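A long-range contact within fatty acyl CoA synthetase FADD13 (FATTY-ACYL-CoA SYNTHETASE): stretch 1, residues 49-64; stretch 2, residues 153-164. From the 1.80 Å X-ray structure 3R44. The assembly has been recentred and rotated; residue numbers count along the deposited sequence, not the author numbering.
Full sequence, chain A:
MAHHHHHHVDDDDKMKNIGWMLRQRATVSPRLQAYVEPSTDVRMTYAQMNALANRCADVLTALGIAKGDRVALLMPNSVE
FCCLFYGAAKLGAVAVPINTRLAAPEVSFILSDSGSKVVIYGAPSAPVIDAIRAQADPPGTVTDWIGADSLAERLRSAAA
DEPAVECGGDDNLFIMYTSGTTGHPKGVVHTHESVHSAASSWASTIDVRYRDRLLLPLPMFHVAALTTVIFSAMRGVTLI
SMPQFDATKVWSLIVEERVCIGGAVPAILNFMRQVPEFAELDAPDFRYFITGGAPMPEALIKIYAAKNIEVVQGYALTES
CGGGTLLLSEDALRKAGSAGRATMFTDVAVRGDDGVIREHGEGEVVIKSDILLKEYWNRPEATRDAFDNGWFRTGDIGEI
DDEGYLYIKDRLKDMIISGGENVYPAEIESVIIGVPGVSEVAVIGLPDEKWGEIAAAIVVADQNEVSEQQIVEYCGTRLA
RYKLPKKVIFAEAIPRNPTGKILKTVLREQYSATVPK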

# COMPACT_ATOMS: atom_id res chain seq x y z
N MET A 49 15.96 2.45 -20.20
CA MET A 49 15.12 3.02 -19.20
C MET A 49 15.79 4.30 -18.64
O MET A 49 15.11 5.31 -18.40
CB MET A 49 14.88 2.03 -18.08
CG MET A 49 13.83 2.56 -17.13
SD MET A 49 13.00 1.21 -16.32
CE MET A 49 13.98 1.15 -14.86
N ASN A 50 17.10 4.22 -18.35
CA ASN A 50 17.82 5.39 -17.86
C ASN A 50 17.72 6.55 -18.88
O ASN A 50 17.46 7.71 -18.52
CB ASN A 50 19.30 5.10 -17.52
CG ASN A 50 19.95 6.25 -16.83
OD1 ASN A 50 19.51 6.66 -15.74
ND2 ASN A 50 20.89 6.89 -17.51
N ALA A 51 17.87 6.24 -20.18
CA ALA A 51 17.75 7.26 -21.22
C ALA A 51 16.35 7.87 -21.28
O ALA A 51 16.20 9.06 -21.38
CB ALA A 51 18.14 6.70 -22.57
N LEU A 52 15.33 7.07 -21.09
CA LEU A 52 13.99 7.64 -21.08
C LEU A 52 13.75 8.48 -19.81
O LEU A 52 13.05 9.49 -19.87
CB LEU A 52 12.93 6.55 -21.11
CG LEU A 52 11.48 6.98 -21.15
CD1 LEU A 52 11.19 7.90 -22.31
CD2 LEU A 52 10.58 5.72 -21.33
N ALA A 53 14.26 8.05 -18.66
CA ALA A 53 14.22 8.90 -17.47
C ALA A 53 14.87 10.27 -17.71
O ALA A 53 14.37 11.30 -17.26
CB ALA A 53 14.86 8.17 -16.24
N ASN A 54 15.98 10.28 -18.46
CA ASN A 54 16.64 11.52 -18.81
C ASN A 54 15.77 12.39 -19.69
O ASN A 54 15.69 13.60 -19.50
CB ASN A 54 17.98 11.28 -19.49
CG ASN A 54 19.03 10.78 -18.53
OD1 ASN A 54 18.82 10.82 -17.34
ND2 ASN A 54 20.12 10.21 -19.05
N ARG A 55 15.15 11.77 -20.68
CA ARG A 55 14.16 12.49 -21.51
C ARG A 55 12.97 13.05 -20.69
O ARG A 55 12.56 14.18 -20.92
CB ARG A 55 13.67 11.61 -22.67
CG ARG A 55 14.78 11.34 -23.71
CD ARG A 55 14.26 10.86 -25.05
NE ARG A 55 14.96 9.61 -25.32
CZ ARG A 55 16.02 9.43 -26.11
NH1 ARG A 55 16.51 10.40 -26.89
NH2 ARG A 55 16.56 8.20 -26.16
N CYS A 56 12.47 12.28 -19.72
CA CYS A 56 11.42 12.73 -18.81
C CYS A 56 11.91 13.96 -18.02
O CYS A 56 11.17 14.94 -17.87
CB CYS A 56 10.97 11.64 -17.86
SG CYS A 56 9.96 10.39 -18.71
N ALA A 57 13.15 13.89 -17.54
CA ALA A 57 13.72 14.99 -16.79
C ALA A 57 13.84 16.25 -17.65
O ALA A 57 13.61 17.38 -17.16
CB ALA A 57 15.07 14.61 -16.25
N ASP A 58 14.21 16.05 -18.92
CA ASP A 58 14.32 17.14 -19.89
C ASP A 58 12.97 17.81 -20.10
O ASP A 58 12.87 19.07 -20.07
CB ASP A 58 14.95 16.65 -21.22
CG ASP A 58 15.30 17.81 -22.18
OD1 ASP A 58 15.89 18.81 -21.71
OD2 ASP A 58 15.02 17.72 -23.41
N VAL A 59 11.94 16.99 -20.27
CA VAL A 59 10.56 17.48 -20.42
C VAL A 59 10.11 18.23 -19.17
O VAL A 59 9.57 19.33 -19.26
CB VAL A 59 9.56 16.35 -20.75
CG1 VAL A 59 8.08 16.85 -20.65
CG2 VAL A 59 9.87 15.72 -22.11
N LEU A 60 10.35 17.67 -17.99
CA LEU A 60 9.99 18.42 -16.79
C LEU A 60 10.72 19.73 -16.59
O LEU A 60 10.09 20.76 -16.21
CB LEU A 60 10.14 17.54 -15.55
CG LEU A 60 9.29 16.28 -15.42
CD1 LEU A 60 9.86 15.46 -14.24
CD2 LEU A 60 7.79 16.54 -15.21
N THR A 61 12.02 19.75 -16.91
CA THR A 61 12.82 20.95 -16.86
C THR A 61 12.18 22.00 -17.77
O THR A 61 12.04 23.20 -17.41
CB THR A 61 14.26 20.70 -17.30
OG1 THR A 61 14.91 19.93 -16.29
CG2 THR A 61 15.00 22.01 -17.44
N ALA A 62 11.76 21.55 -18.94
CA ALA A 62 11.18 22.47 -19.93
C ALA A 62 9.91 23.17 -19.40
O ALA A 62 9.60 24.31 -19.77
CB ALA A 62 10.86 21.73 -21.26
N LEU A 63 9.20 22.49 -18.52
CA LEU A 63 7.97 22.95 -17.90
C LEU A 63 8.19 23.76 -16.63
O LEU A 63 7.24 24.30 -16.07
CB LEU A 63 7.04 21.77 -17.65
CG LEU A 63 6.61 20.98 -18.88
CD1 LEU A 63 5.84 19.68 -18.50
CD2 LEU A 63 5.76 21.85 -19.81
N GLY A 64 9.43 23.96 -16.21
CA GLY A 64 9.67 24.86 -15.09
C GLY A 64 9.87 24.10 -13.80
O GLY A 64 10.07 24.71 -12.75
N GLU A 153 4.60 13.41 -27.38
CA GLU A 153 5.19 14.29 -28.37
C GLU A 153 6.43 14.97 -27.79
O GLU A 153 7.45 15.09 -28.48
CB GLU A 153 4.19 15.36 -28.88
N ARG A 154 6.33 15.41 -26.53
CA ARG A 154 7.48 16.00 -25.85
C ARG A 154 8.65 15.03 -25.71
O ARG A 154 9.79 15.40 -25.94
CB ARG A 154 7.07 16.57 -24.49
CG ARG A 154 6.34 17.91 -24.65
CD ARG A 154 5.49 18.38 -23.48
NE ARG A 154 4.66 19.49 -23.95
CZ ARG A 154 5.11 20.72 -24.18
NH1 ARG A 154 6.38 21.03 -23.93
NH2 ARG A 154 4.29 21.67 -24.66
N LEU A 155 8.35 13.78 -25.36
CA LEU A 155 9.37 12.76 -25.18
C LEU A 155 10.11 12.51 -26.48
O LEU A 155 11.34 12.35 -26.51
CB LEU A 155 8.73 11.49 -24.61
CG LEU A 155 8.42 11.63 -23.11
CD1 LEU A 155 7.67 10.41 -22.61
CD2 LEU A 155 9.68 11.86 -22.25
N ARG A 156 9.38 12.53 -27.59
CA ARG A 156 9.98 12.34 -28.90
C ARG A 156 11.02 13.40 -29.24
O ARG A 156 11.96 13.08 -29.95
CB ARG A 156 8.89 12.21 -29.99
CG ARG A 156 8.17 10.84 -29.92
CD ARG A 156 7.22 10.53 -31.10
NE ARG A 156 6.41 11.69 -31.51
CZ ARG A 156 5.11 11.89 -31.21
NH1 ARG A 156 4.42 11.00 -30.49
NH2 ARG A 156 4.51 13.00 -31.65
N SER A 157 10.88 14.62 -28.74
CA SER A 157 11.84 15.67 -29.10
C SER A 157 12.89 16.00 -28.00
O SER A 157 13.75 16.84 -28.22
CB SER A 157 11.08 16.94 -29.54
OG SER A 157 10.54 17.62 -28.41
N ALA A 158 12.82 15.31 -26.85
CA ALA A 158 13.68 15.56 -25.70
C ALA A 158 15.02 14.91 -25.91
O ALA A 158 15.12 13.88 -26.62
CB ALA A 158 13.03 15.00 -24.46
N ALA A 159 16.05 15.50 -25.29
CA ALA A 159 17.41 14.96 -25.32
C ALA A 159 17.58 14.08 -24.10
O ALA A 159 16.99 14.35 -23.05
CB ALA A 159 18.45 16.08 -25.32
N ALA A 160 18.42 13.07 -24.22
CA ALA A 160 18.59 12.08 -23.17
C ALA A 160 19.81 12.44 -22.32
O ALA A 160 20.50 11.57 -21.88
CB ALA A 160 18.71 10.64 -23.79
N ASP A 161 20.02 13.74 -22.07
CA ASP A 161 21.17 14.23 -21.29
C ASP A 161 21.00 13.82 -19.85
O ASP A 161 19.94 14.00 -19.28
CB ASP A 161 21.20 15.78 -21.28
CG ASP A 161 21.41 16.42 -22.68
OD1 ASP A 161 22.12 15.81 -23.51
OD2 ASP A 161 20.88 17.56 -22.92
N GLU A 162 22.04 13.34 -19.20
CA GLU A 162 21.95 13.11 -17.79
C GLU A 162 21.93 14.48 -17.06
O GLU A 162 22.86 15.27 -17.25
CB GLU A 162 23.15 12.24 -17.41
CG GLU A 162 23.11 11.63 -16.08
CD GLU A 162 22.10 10.54 -15.96
OE1 GLU A 162 21.40 10.65 -14.93
OE2 GLU A 162 22.02 9.57 -16.83
N PRO A 163 20.88 14.80 -16.29
CA PRO A 163 20.92 16.09 -15.57
C PRO A 163 22.04 16.18 -14.52
O PRO A 163 22.46 15.17 -13.97
CB PRO A 163 19.57 16.14 -14.83
CG PRO A 163 18.72 15.07 -15.52
CD PRO A 163 19.67 14.03 -15.94
N ALA A 164 22.46 17.40 -14.22
CA ALA A 164 23.32 17.61 -13.07
C ALA A 164 22.47 17.20 -11.88
O ALA A 164 21.43 17.79 -11.60
CB ALA A 164 23.74 19.10 -12.98
O HOH W 1 17.59 15.42 -18.85
O HOH W 2 20.99 8.88 -21.56

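Helix 49-62 packs against helix 153-157 and the loop that follows it; the helix axes approach to 9.0 Å at 111°, and the contact buries 785 Å² in all. Met49 lies out of reach. Asn50 points its CB sideways, but its t rotamer carries the amide across, where ND2 donates to Glu162 OE2 (3.0 Å, nearly linear at 167°). Ala51 meets Ala160 CB to CB at 4.2 Å. Leu52 starts away from the partner, yet its CD1 comes back to within 4.2 Å of Leu155 CD2. Asn54, one turn after Asn50, is the polar centre: its ND2 donates to the same Glu162 OE2 (3.0 Å) and to Ala160 O (3.2 Å), so a single carboxylate oxygen receives both asparagine amides. Water 1 links Asn54 O to Asp161 O, and water 2 accepts from Asn54 ND2 while donating to Ala160 O. Arg55 CD lies 3.5 Å from Ala158 O; that oxygen lies near the plane of the guanidinium at its edge, and Ala160 CB lies over one face. Between Leu52, Arg55, Cys56 and Val59, the side chain of Leu155 fits as a knob into a hole, with its CD2 3.8 Å from Cys56 SG. Ala57 uses its small CB to touch Pro163 CG at 3.8 Å. Asp58 OD2 accepts from the backbone Ala159 N (3.1 Å, 160°), a hydrogen bond from the side chain to the backbone of the loop. Val59 points its CB toward the partner, and CG2 lies near Arg154 CB (3.8 Å), Leu155 CD2 (3.9 Å) and Ala158 CB (4.0 Å). Leu60 and Thr61 make no contact; Thr61 OG1 instead bonds back to Ala57 O at 3.0 Å. Leu63 CD2 approaches Arg154 NH1 obliquely at 4.2 Å. Gly64 closes the helix in a Schellman motif, with a positive phi that suits glycine.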